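Local coordinates for protein crustacyanin (PDB 1I4U) that binds the carotenoid astaxanthin as a lipocalin subunit of crustacyanin, the complex that gives the lobster carapace its blue colour, at residues F6-C12 against F126-F132; V15-L20 against L105-E109; N75-R79 against T177-L181; D111-C117 against Y146-C150. The contacts are given in a common frame with arbitrary orientation. Numbering follows the deposited sequence.

Interaction 1 (F6-C12 against F126-F132)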
# COMPACT_ATOMS: atom_id res chain seq x y z
N PHE A 6 -0.06 3.31 -16.26
CA PHE A 6 0.21 2.27 -15.26
C PHE A 6 -1.09 1.67 -14.72
O PHE A 6 -1.01 0.85 -13.77
CB PHE A 6 1.16 2.75 -14.18
CG PHE A 6 0.66 3.99 -13.44
CD1 PHE A 6 -0.26 3.90 -12.42
CD2 PHE A 6 1.11 5.24 -13.82
CE1 PHE A 6 -0.76 5.00 -11.76
CE2 PHE A 6 0.63 6.37 -13.16
CZ PHE A 6 -0.31 6.25 -12.14
N VAL A 7 -2.23 2.03 -15.27
CA VAL A 7 -3.49 1.38 -14.94
C VAL A 7 -3.89 0.55 -16.17
O VAL A 7 -4.24 1.08 -17.21
CB VAL A 7 -4.57 2.39 -14.56
CG1 VAL A 7 -5.87 1.69 -14.22
CG2 VAL A 7 -4.11 3.24 -13.37
N VAL A 8 -3.84 -0.77 -16.07
CA VAL A 8 -3.82 -1.66 -17.21
C VAL A 8 -4.99 -2.62 -17.14
O VAL A 8 -5.21 -3.22 -16.06
CB VAL A 8 -2.49 -2.46 -17.25
CG1 VAL A 8 -2.43 -3.44 -18.42
CG2 VAL A 8 -1.30 -1.52 -17.25
N PRO A 9 -5.75 -2.86 -18.20
CA PRO A 9 -6.81 -3.88 -18.11
C PRO A 9 -6.27 -5.24 -17.70
O PRO A 9 -5.14 -5.60 -18.02
CB PRO A 9 -7.33 -3.97 -19.54
CG PRO A 9 -7.05 -2.59 -20.07
CD PRO A 9 -5.70 -2.20 -19.52
N GLY A 10 -7.19 -5.96 -17.03
CA GLY A 10 -7.02 -7.32 -16.61
C GLY A 10 -6.38 -7.42 -15.23
O GLY A 10 -6.18 -6.43 -14.56
N LYS A 11 -6.09 -8.62 -14.82
CA LYS A 11 -5.52 -8.93 -13.53
C LYS A 11 -3.99 -8.99 -13.55
O LYS A 11 -3.35 -9.17 -14.58
CB LYS A 11 -6.08 -10.25 -13.00
CG LYS A 11 -5.09 -11.38 -12.85
CD LYS A 11 -4.80 -12.13 -14.15
CE LYS A 11 -3.91 -13.35 -13.98
NZ LYS A 11 -4.36 -14.49 -14.85
N CYS A 12 -3.45 -8.86 -12.34
CA CYS A 12 -2.01 -9.08 -12.18
C CYS A 12 -1.61 -10.46 -12.69
O CYS A 12 -2.28 -11.48 -12.49
CB CYS A 12 -1.65 -8.91 -10.71
SG CYS A 12 -1.70 -7.21 -10.03
N PHE A 126 -12.18 -2.98 -10.29
CA PHE A 126 -12.86 -2.67 -11.53
C PHE A 126 -12.19 -3.26 -12.77
O PHE A 126 -12.35 -2.71 -13.88
CB PHE A 126 -13.05 -1.16 -11.67
CG PHE A 126 -11.75 -0.35 -11.64
CD1 PHE A 126 -11.08 -0.10 -12.83
CD2 PHE A 126 -11.19 0.16 -10.48
CE1 PHE A 126 -9.90 0.61 -12.87
CE2 PHE A 126 -10.00 0.89 -10.52
CZ PHE A 126 -9.36 1.10 -11.71
N GLY A 127 -11.48 -4.43 -12.61
CA GLY A 127 -11.06 -5.14 -13.80
C GLY A 127 -9.75 -4.66 -14.42
O GLY A 127 -9.45 -4.96 -15.61
N TYR A 128 -8.97 -3.94 -13.63
CA TYR A 128 -7.67 -3.43 -14.00
C TYR A 128 -6.69 -3.74 -12.89
O TYR A 128 -7.09 -4.11 -11.79
CB TYR A 128 -7.68 -1.92 -14.16
CG TYR A 128 -8.36 -1.38 -15.41
CD1 TYR A 128 -9.73 -1.48 -15.59
CD2 TYR A 128 -7.62 -0.77 -16.41
CE1 TYR A 128 -10.35 -0.99 -16.72
CE2 TYR A 128 -8.25 -0.28 -17.54
CZ TYR A 128 -9.60 -0.38 -17.70
OH TYR A 128 -10.27 0.10 -18.83
N HIS A 129 -5.40 -3.56 -13.21
CA HIS A 129 -4.33 -3.62 -12.22
C HIS A 129 -3.36 -2.49 -12.46
O HIS A 129 -3.39 -1.89 -13.53
CB HIS A 129 -3.58 -4.95 -12.31
CG HIS A 129 -2.89 -5.22 -13.61
ND1 HIS A 129 -3.62 -5.61 -14.73
CD2 HIS A 129 -1.59 -5.18 -14.03
CE1 HIS A 129 -2.77 -5.79 -15.74
NE2 HIS A 129 -1.51 -5.53 -15.35
N SER A 130 -2.54 -2.23 -11.49
CA SER A 130 -1.43 -1.34 -11.67
C SER A 130 -0.17 -2.11 -11.31
O SER A 130 -0.09 -2.78 -10.31
CB SER A 130 -1.47 -0.08 -10.82
OG SER A 130 -2.31 0.93 -11.40
N ASP A 131 0.81 -1.98 -12.18
CA ASP A 131 2.12 -2.55 -11.81
C ASP A 131 3.22 -1.52 -12.02
O ASP A 131 3.10 -0.49 -12.66
CB ASP A 131 2.39 -3.82 -12.55
CG ASP A 131 2.37 -3.76 -14.05
OD1 ASP A 131 2.56 -2.66 -14.58
OD2 ASP A 131 2.14 -4.84 -14.60
N PHE A 132 4.28 -1.84 -11.30
CA PHE A 132 5.41 -0.95 -11.06
C PHE A 132 6.67 -1.82 -11.16
O PHE A 132 6.80 -2.76 -10.38
CB PHE A 132 5.32 -0.22 -9.69
CG PHE A 132 4.01 0.56 -9.62
CD1 PHE A 132 3.86 1.73 -10.31
CD2 PHE A 132 2.93 0.07 -8.94
CE1 PHE A 132 2.62 2.39 -10.32
CE2 PHE A 132 1.69 0.70 -8.90
CZ PHE A 132 1.55 1.86 -9.64
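The imidazole of His129 is the bump round which Val8-Cys12 curls. Val8 CB sits over one ring face, 3.9 Å from the ring centroid, the backbone of Lys11 and Cys12 covers the other, and at the ring edge ND1 donates to Gly10 O at 2.7 Å. Gly10 suits this bend, since its positive phi (89°) favours glycine; its N also donates to Gly127 O at 2.9 Å. Two bonds hold the antiparallel strands together: Val8 N to His129 O, 2.8 Å, and His129 N to Val8 O, 2.9 Å. Pro9 sits in a non-hydrogen-bonded pair, where its missing N-H costs nothing, and its CA lies over the Tyr128 ring face. Val7 CG1 fits into the corner formed by Tyr128 CD2, 3.7 Å away, and Phe126 CZ, 4.3 Å away. Next to it, compact Ser130 OG donates to Phe6 O at 2.7 Å, and Phe6 CD1 reaches Phe132 CE1 at 3.9 Å. Beyond the bend, the Cys12-Cys121 disulfide fixes the segment to strand 115-123. The arrangement is a short N-terminal edge strand added to a strand of the lipocalin beta barrel.

Interaction 2 (V15-L20 against L105-E109)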
# COMPACT_ATOMS: atom_id res chain seq x y z
N VAL A 15 3.42 -14.78 -12.39
CA VAL A 15 4.68 -14.65 -11.67
C VAL A 15 4.92 -15.76 -10.62
O VAL A 15 4.26 -15.69 -9.56
CB VAL A 15 4.80 -13.32 -10.89
CG1 VAL A 15 6.02 -13.44 -9.99
CG2 VAL A 15 4.87 -12.13 -11.82
N ASP A 16 5.79 -16.69 -10.90
CA ASP A 16 6.26 -17.84 -10.16
C ASP A 16 7.06 -17.45 -8.92
O ASP A 16 8.23 -17.62 -8.77
CB ASP A 16 7.14 -18.73 -11.05
CG ASP A 16 7.55 -20.00 -10.31
OD1 ASP A 16 6.88 -20.34 -9.30
OD2 ASP A 16 8.53 -20.63 -10.76
N ARG A 17 6.32 -16.92 -7.97
CA ARG A 17 6.88 -16.50 -6.71
C ARG A 17 7.49 -17.61 -5.85
O ARG A 17 8.50 -17.31 -5.23
CB ARG A 17 5.73 -15.80 -5.99
CG ARG A 17 5.43 -14.42 -6.55
CD ARG A 17 4.40 -13.80 -5.60
NE ARG A 17 3.07 -14.34 -5.92
CZ ARG A 17 2.10 -14.70 -5.11
NH1 ARG A 17 2.04 -14.70 -3.79
NH2 ARG A 17 0.96 -15.17 -5.66
N ASN A 18 6.96 -18.84 -5.74
CA ASN A 18 7.53 -19.80 -4.78
C ASN A 18 8.97 -20.17 -5.12
O ASN A 18 9.85 -20.34 -4.28
CB ASN A 18 6.76 -21.11 -4.54
CG ASN A 18 7.19 -21.53 -3.12
OD1 ASN A 18 8.39 -21.83 -2.94
ND2 ASN A 18 6.30 -21.50 -2.15
N LYS A 19 9.19 -20.33 -6.41
CA LYS A 19 10.54 -20.67 -6.84
C LYS A 19 11.49 -19.53 -6.50
O LYS A 19 12.60 -19.76 -6.00
CB LYS A 19 10.54 -20.94 -8.34
CG LYS A 19 11.94 -20.97 -8.94
CD LYS A 19 11.89 -20.49 -10.38
CE LYS A 19 11.93 -18.97 -10.45
NZ LYS A 19 12.16 -18.51 -11.86
N LEU A 20 11.05 -18.31 -6.82
CA LEU A 20 11.92 -17.14 -6.62
C LEU A 20 12.20 -17.04 -5.13
O LEU A 20 13.33 -16.80 -4.67
CB LEU A 20 11.25 -15.89 -7.19
CG LEU A 20 11.15 -15.81 -8.72
CD1 LEU A 20 10.22 -14.66 -9.15
CD2 LEU A 20 12.50 -15.65 -9.39
N LEU A 105 6.70 -6.80 -3.25
CA LEU A 105 7.86 -6.55 -4.08
C LEU A 105 8.49 -7.90 -4.39
O LEU A 105 9.03 -8.55 -3.50
CB LEU A 105 8.82 -5.57 -3.39
CG LEU A 105 10.00 -4.98 -4.20
CD1 LEU A 105 11.11 -5.94 -4.45
CD2 LEU A 105 9.44 -4.38 -5.49
N VAL A 106 8.41 -8.25 -5.65
CA VAL A 106 8.97 -9.50 -6.13
C VAL A 106 10.29 -9.19 -6.82
O VAL A 106 10.41 -8.22 -7.60
CB VAL A 106 8.02 -10.16 -7.12
CG1 VAL A 106 8.68 -11.39 -7.70
CG2 VAL A 106 6.71 -10.53 -6.43
N ILE A 107 11.28 -10.03 -6.56
CA ILE A 107 12.55 -9.98 -7.25
C ILE A 107 12.41 -11.00 -8.37
O ILE A 107 12.53 -12.20 -8.22
CB ILE A 107 13.74 -10.25 -6.32
CG1 ILE A 107 13.76 -9.34 -5.09
CG2 ILE A 107 15.05 -10.23 -7.10
CD1 ILE A 107 14.73 -9.79 -3.99
N LEU A 108 12.08 -10.46 -9.56
CA LEU A 108 11.82 -11.36 -10.69
C LEU A 108 13.09 -12.09 -11.13
O LEU A 108 13.05 -13.23 -11.61
CB LEU A 108 11.35 -10.53 -11.87
CG LEU A 108 9.92 -10.15 -12.04
CD1 LEU A 108 9.72 -9.55 -13.43
CD2 LEU A 108 8.98 -11.34 -11.86
N GLU A 109 14.23 -11.42 -10.99
CA GLU A 109 15.51 -11.96 -11.42
C GLU A 109 16.61 -11.07 -10.83
O GLU A 109 16.49 -9.84 -10.82
CB GLU A 109 15.66 -12.01 -12.94
CG GLU A 109 16.91 -12.74 -13.43
CD GLU A 109 16.98 -12.85 -14.95
OE1 GLU A 109 15.98 -13.23 -15.56
OE2 GLU A 109 18.04 -12.52 -15.53
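Leu20, Val106 and Leu108 bury the most surface here, and most of the contact is between aliphatic carbons. Leu20, in the first turn of helix 17-24, points at the strand. Its CD1 lies 3.9 Å from Val106 CG1 and 3.5 Å from Ile107 O, while its CD2 comes to 3.3 Å from Leu108 O, so the branched end of the leucine rests on backbone as well as on side chains. A leucine suits the spot because it is long enough to span the gap: the CA atoms of Leu20 and Leu108 are 7.1 Å apart. Val106, beta-branched and at home in a strand, points toward the helix and also receives Val15, with CG1 to CG1 at 4.1 Å. Helix 17-24 belongs to the N-terminal region that precedes the first barrel strand of this lipocalin, and here it packs on the outer face of the antiparallel barrel. Leu108 starts out away from the helical segment, but its end returns, and CD2 stands 4.1 Å from Val15 CG1. Near-helical backbone angles at Leu108 (phi -66°, psi -33°) let it and Glu109 both face Cys117, a classic beta bulge. Asp16, at the N-cap position, separates Val15 from the helix, and Arg17 adds the aliphatic part of its chain, CD lying 4.1 Å from Val106 CG2. Ile157 touches both Val15 and Leu108, and Phe154 of helix 144-156 also packs on Leu108.

Interaction 3 (N75-R79 against T177-L181)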
# COMPACT_ATOMS: atom_id res chain seq x y z
N ASN A 75 15.51 19.27 -4.01
CA ASN A 75 16.27 19.12 -2.77
C ASN A 75 16.72 17.70 -2.58
O ASN A 75 16.05 16.77 -3.01
CB ASN A 75 15.46 19.58 -1.55
CG ASN A 75 15.26 21.09 -1.73
OD1 ASN A 75 16.24 21.78 -1.93
ND2 ASN A 75 14.00 21.48 -1.67
N LEU A 76 17.84 17.54 -1.87
CA LEU A 76 18.23 16.23 -1.37
C LEU A 76 17.12 15.66 -0.48
O LEU A 76 16.50 16.39 0.28
CB LEU A 76 19.50 16.30 -0.54
CG LEU A 76 20.79 16.61 -1.29
CD1 LEU A 76 21.84 17.25 -0.39
CD2 LEU A 76 21.33 15.32 -1.88
N LEU A 77 16.93 14.34 -0.53
CA LEU A 77 15.92 13.64 0.21
C LEU A 77 16.40 12.27 0.61
O LEU A 77 17.03 11.57 -0.17
CB LEU A 77 14.62 13.50 -0.64
CG LEU A 77 13.46 12.75 0.01
CD1 LEU A 77 12.94 13.47 1.26
CD2 LEU A 77 12.30 12.58 -0.97
N LYS A 78 16.12 11.93 1.86
CA LYS A 78 16.32 10.60 2.40
C LYS A 78 14.97 10.05 2.85
O LYS A 78 14.26 10.78 3.55
CB LYS A 78 17.28 10.54 3.59
CG LYS A 78 17.50 9.20 4.25
CD LYS A 78 18.55 9.26 5.33
CE LYS A 78 17.88 9.18 6.68
NZ LYS A 78 18.86 9.41 7.79
N ARG A 79 14.72 8.82 2.46
CA ARG A 79 13.55 8.08 2.87
C ARG A 79 13.97 6.81 3.56
O ARG A 79 14.79 6.08 3.07
CB ARG A 79 12.70 7.70 1.66
CG ARG A 79 12.22 8.96 0.97
CD ARG A 79 11.31 8.56 -0.15
NE ARG A 79 10.02 8.16 0.49
CZ ARG A 79 9.15 7.47 -0.28
NH1 ARG A 79 9.38 7.13 -1.55
NH2 ARG A 79 8.00 7.10 0.25
N THR A 177 27.39 12.85 -0.46
CA THR A 177 26.54 13.62 0.41
C THR A 177 25.30 12.82 0.78
O THR A 177 24.87 12.77 1.94
CB THR A 177 26.17 14.96 -0.26
OG1 THR A 177 27.37 15.68 -0.57
CG2 THR A 177 25.38 15.83 0.68
N GLN A 178 24.68 12.20 -0.23
CA GLN A 178 23.49 11.37 0.02
C GLN A 178 23.72 10.33 1.08
O GLN A 178 22.87 10.10 1.92
CB GLN A 178 23.09 10.67 -1.28
CG GLN A 178 22.55 11.59 -2.33
CD GLN A 178 22.34 10.99 -3.72
OE1 GLN A 178 22.62 11.63 -4.73
NE2 GLN A 178 21.81 9.77 -3.73
N LYS A 179 24.88 9.71 1.07
CA LYS A 179 25.14 8.59 1.98
C LYS A 179 25.29 9.08 3.40
O LYS A 179 25.30 8.21 4.28
CB LYS A 179 26.29 7.78 1.43
CG LYS A 179 27.66 8.31 1.69
CD LYS A 179 28.75 7.51 0.94
CE LYS A 179 30.12 8.06 1.40
NZ LYS A 179 31.24 7.63 0.50
N THR A 180 25.36 10.38 3.66
CA THR A 180 25.50 10.94 5.01
C THR A 180 24.21 11.55 5.51
O THR A 180 24.12 12.05 6.65
CB THR A 180 26.55 12.08 5.08
OG1 THR A 180 26.06 13.18 4.28
CG2 THR A 180 27.86 11.68 4.47
N LEU A 181 23.14 11.55 4.71
CA LEU A 181 21.88 12.14 5.14
C LEU A 181 21.25 11.33 6.26
O LEU A 181 21.55 10.12 6.38
CB LEU A 181 20.89 12.22 3.98
CG LEU A 181 21.33 13.02 2.77
CD1 LEU A 181 20.27 12.80 1.68
CD2 LEU A 181 21.48 14.50 3.09
OXT LEU A 181 20.45 11.89 7.04
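Leu181, the last residue of the chain, lays its isobutyl group against strand 76-85: CD1 is 4.2 Å from Leu76 CB and 3.9 Å from Leu77 O. Its CB also meets Lys78 CB at 4.0 Å, so the two side chains run together at their base before the lysine extends to the chain end. There Lys78 NZ forms a salt bridge with Leu181 OXT at 3.0 Å and a weak hydrogen bond with Leu181 O at 3.1 Å. A lysine is apt here because its methylenes can lie beside a leucine while its ammonium group meets the terminal carboxylate. Leu76, two residues earlier in the strand and likewise directed at the C-terminal segment, spreads its methyls over Thr177 and Gln178, CD1 lying 4.0 Å from Thr177 CG2 and CD2 lying 4.0 Å from Gln178 CG. The chain is brought round to the strand by a type I turn from Gln178 to Leu181, with Leu181 N bonded to Gln178 O at 3.2 Å. Thr180 helps secure the bend, its OG1 donating to Thr177 O at 2.7 Å. In this surface contact the C-terminal tail, tied to the barrel by the Cys51-Cys173 disulfide just before helix 175-178, packs on the outside of strand 76-85. Gln178 NE2 bonds to Cys51 O and Thr68 OG1, and Leu181 also touches Thr68 of the adjacent strand 63-68.

Interaction 4 (D111-C117 against Y146-C150)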
# COMPACT_ATOMS: atom_id res chain seq x y z
N ASP A 111 21.22 -11.31 -10.26
CA ASP A 111 22.50 -12.02 -10.12
C ASP A 111 23.25 -11.53 -8.89
O ASP A 111 24.41 -11.95 -8.74
CB ASP A 111 23.36 -11.93 -11.38
CG ASP A 111 23.98 -10.56 -11.60
OD1 ASP A 111 23.58 -9.63 -10.89
OD2 ASP A 111 24.85 -10.47 -12.50
N TYR A 112 22.69 -10.66 -8.06
CA TYR A 112 23.21 -10.11 -6.84
C TYR A 112 24.39 -9.15 -7.03
O TYR A 112 24.46 -8.19 -6.26
CB TYR A 112 23.64 -11.16 -5.78
CG TYR A 112 22.43 -11.99 -5.42
CD1 TYR A 112 21.52 -11.50 -4.51
CD2 TYR A 112 22.19 -13.21 -6.00
CE1 TYR A 112 20.41 -12.23 -4.18
CE2 TYR A 112 21.05 -13.96 -5.67
CZ TYR A 112 20.16 -13.46 -4.75
OH TYR A 112 19.01 -14.13 -4.37
N SER A 113 25.27 -9.41 -7.97
CA SER A 113 26.46 -8.60 -8.17
C SER A 113 26.35 -7.56 -9.26
O SER A 113 27.24 -6.68 -9.29
CB SER A 113 27.65 -9.51 -8.42
OG SER A 113 27.45 -10.29 -9.50
N ASN A 114 25.36 -7.59 -10.15
CA ASN A 114 25.26 -6.60 -11.21
C ASN A 114 23.88 -5.95 -11.26
O ASN A 114 23.77 -4.72 -11.36
CB ASN A 114 25.57 -7.20 -12.57
CG ASN A 114 27.00 -7.68 -12.60
OD1 ASN A 114 27.91 -6.86 -12.82
ND2 ASN A 114 27.20 -8.94 -12.34
N TYR A 115 22.81 -6.77 -11.25
CA TYR A 115 21.49 -6.25 -11.52
C TYR A 115 20.43 -6.92 -10.70
O TYR A 115 20.61 -8.05 -10.27
CB TYR A 115 21.20 -6.44 -13.04
CG TYR A 115 20.92 -7.85 -13.42
CD1 TYR A 115 21.97 -8.74 -13.65
CD2 TYR A 115 19.63 -8.34 -13.53
CE1 TYR A 115 21.75 -10.04 -13.99
CE2 TYR A 115 19.40 -9.65 -13.86
CZ TYR A 115 20.46 -10.50 -14.09
OH TYR A 115 20.29 -11.83 -14.42
N ALA A 116 19.26 -6.26 -10.65
CA ALA A 116 18.04 -6.84 -10.14
C ALA A 116 16.85 -6.26 -10.91
O ALA A 116 16.84 -5.08 -11.30
CB ALA A 116 17.86 -6.62 -8.65
N CYS A 117 15.87 -7.13 -11.17
CA CYS A 117 14.66 -6.78 -11.87
C CYS A 117 13.51 -6.94 -10.86
O CYS A 117 13.26 -8.07 -10.42
CB CYS A 117 14.44 -7.68 -13.08
SG CYS A 117 15.93 -8.12 -14.04
N TYR A 146 22.86 -6.81 -19.21
CA TYR A 146 22.03 -6.97 -18.03
C TYR A 146 20.65 -6.35 -18.17
O TYR A 146 19.66 -6.92 -17.70
CB TYR A 146 22.75 -6.38 -16.77
CG TYR A 146 24.13 -6.97 -16.58
CD1 TYR A 146 24.31 -8.32 -16.40
CD2 TYR A 146 25.27 -6.18 -16.62
CE1 TYR A 146 25.54 -8.92 -16.24
CE2 TYR A 146 26.54 -6.77 -16.46
CZ TYR A 146 26.66 -8.11 -16.27
OH TYR A 146 27.90 -8.66 -16.13
N VAL A 147 20.60 -5.16 -18.80
CA VAL A 147 19.32 -4.53 -19.13
C VAL A 147 18.47 -5.50 -19.91
O VAL A 147 17.29 -5.62 -19.62
CB VAL A 147 19.48 -3.20 -19.91
CG1 VAL A 147 18.13 -2.65 -20.32
CG2 VAL A 147 20.31 -2.24 -19.04
N LYS A 148 19.03 -6.19 -20.89
CA LYS A 148 18.28 -7.12 -21.72
C LYS A 148 17.76 -8.33 -20.93
O LYS A 148 16.70 -8.88 -21.23
CB LYS A 148 19.17 -7.62 -22.85
CG LYS A 148 19.43 -6.73 -24.04
CD LYS A 148 20.54 -7.36 -24.91
CE LYS A 148 21.03 -6.55 -26.08
NZ LYS A 148 21.71 -5.28 -25.74
N LYS A 149 18.52 -8.71 -19.89
CA LYS A 149 18.02 -9.77 -19.01
C LYS A 149 16.73 -9.33 -18.36
O LYS A 149 15.73 -10.07 -18.31
CB LYS A 149 19.04 -10.23 -17.97
CG LYS A 149 20.26 -10.94 -18.67
CD LYS A 149 21.39 -11.14 -17.71
CE LYS A 149 22.79 -10.96 -18.34
NZ LYS A 149 22.97 -11.96 -19.42
N CYS A 150 16.73 -8.07 -17.83
CA CYS A 150 15.49 -7.62 -17.24
C CYS A 150 14.40 -7.47 -18.30
O CYS A 150 13.27 -7.83 -17.99
CB CYS A 150 15.68 -6.31 -16.49
SG CYS A 150 16.59 -6.38 -14.94
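Asp111 opens an Asx motif that shapes the turn into strand 115-123: its OD1 accepts from Asn114 N at 2.8 Å and from Tyr115 N at 3.0 Å, and OD2 from Asn114 ND2 at 2.8 Å. A short, forked carboxylate can serve all three donors. Tyr112, with a positive phi (69°), helps the chain reverse. Asn114, so held, sets its CB over the Tyr146 ring, 3.9 Å from the centroid, in a CH-pi contact. Tyr115 follows, its ring nearly parallel to that of Tyr146 but slid aside, with CD1 to CD1 at 3.6 Å; its OH lies 3.5 Å from Lys149 CD and hydrogen-bonds Glu109. Small Ala116 points away and touches Trp35 and Tyr31. Cys117 ends the walk in a disulfide to Cys150, SG to SG 2.1 Å with chi3 of -88°. Residues 146-150 of helix 144-156 run at 18° to residues 115-117 of strand 115-123, as the C-terminal helix of lipocalins packs beside the barrel, while strands 102-110 and 128-137 pair with that strand on its two sides.

How the interactions relate
All four contacts reach the same antiparallel sheet, the lipocalin barrel. Interactions 2 and 4 are the closest pair, with centres 14 Å apart, and they touch through neighbouring strands: Glu109 OE2 lies 2.6 Å from Tyr115 OH and Glu109 O lies 2.8 Å from Cys117 N, both probable hydrogen bonds. The segments of interactions 1 and 2 adjoin in sequence, so the N-terminal strand leads into the helix; their centres are 18 Å apart. Interaction 3 lies across the chain's centre from both, with centres about 33 Å from interaction 1 and 30 Å from interaction 2. No carotenoid appears among these contacts, though Phe132 of interaction 1 lies near a bound methylpentanediol, probably from the crystallisation liquor.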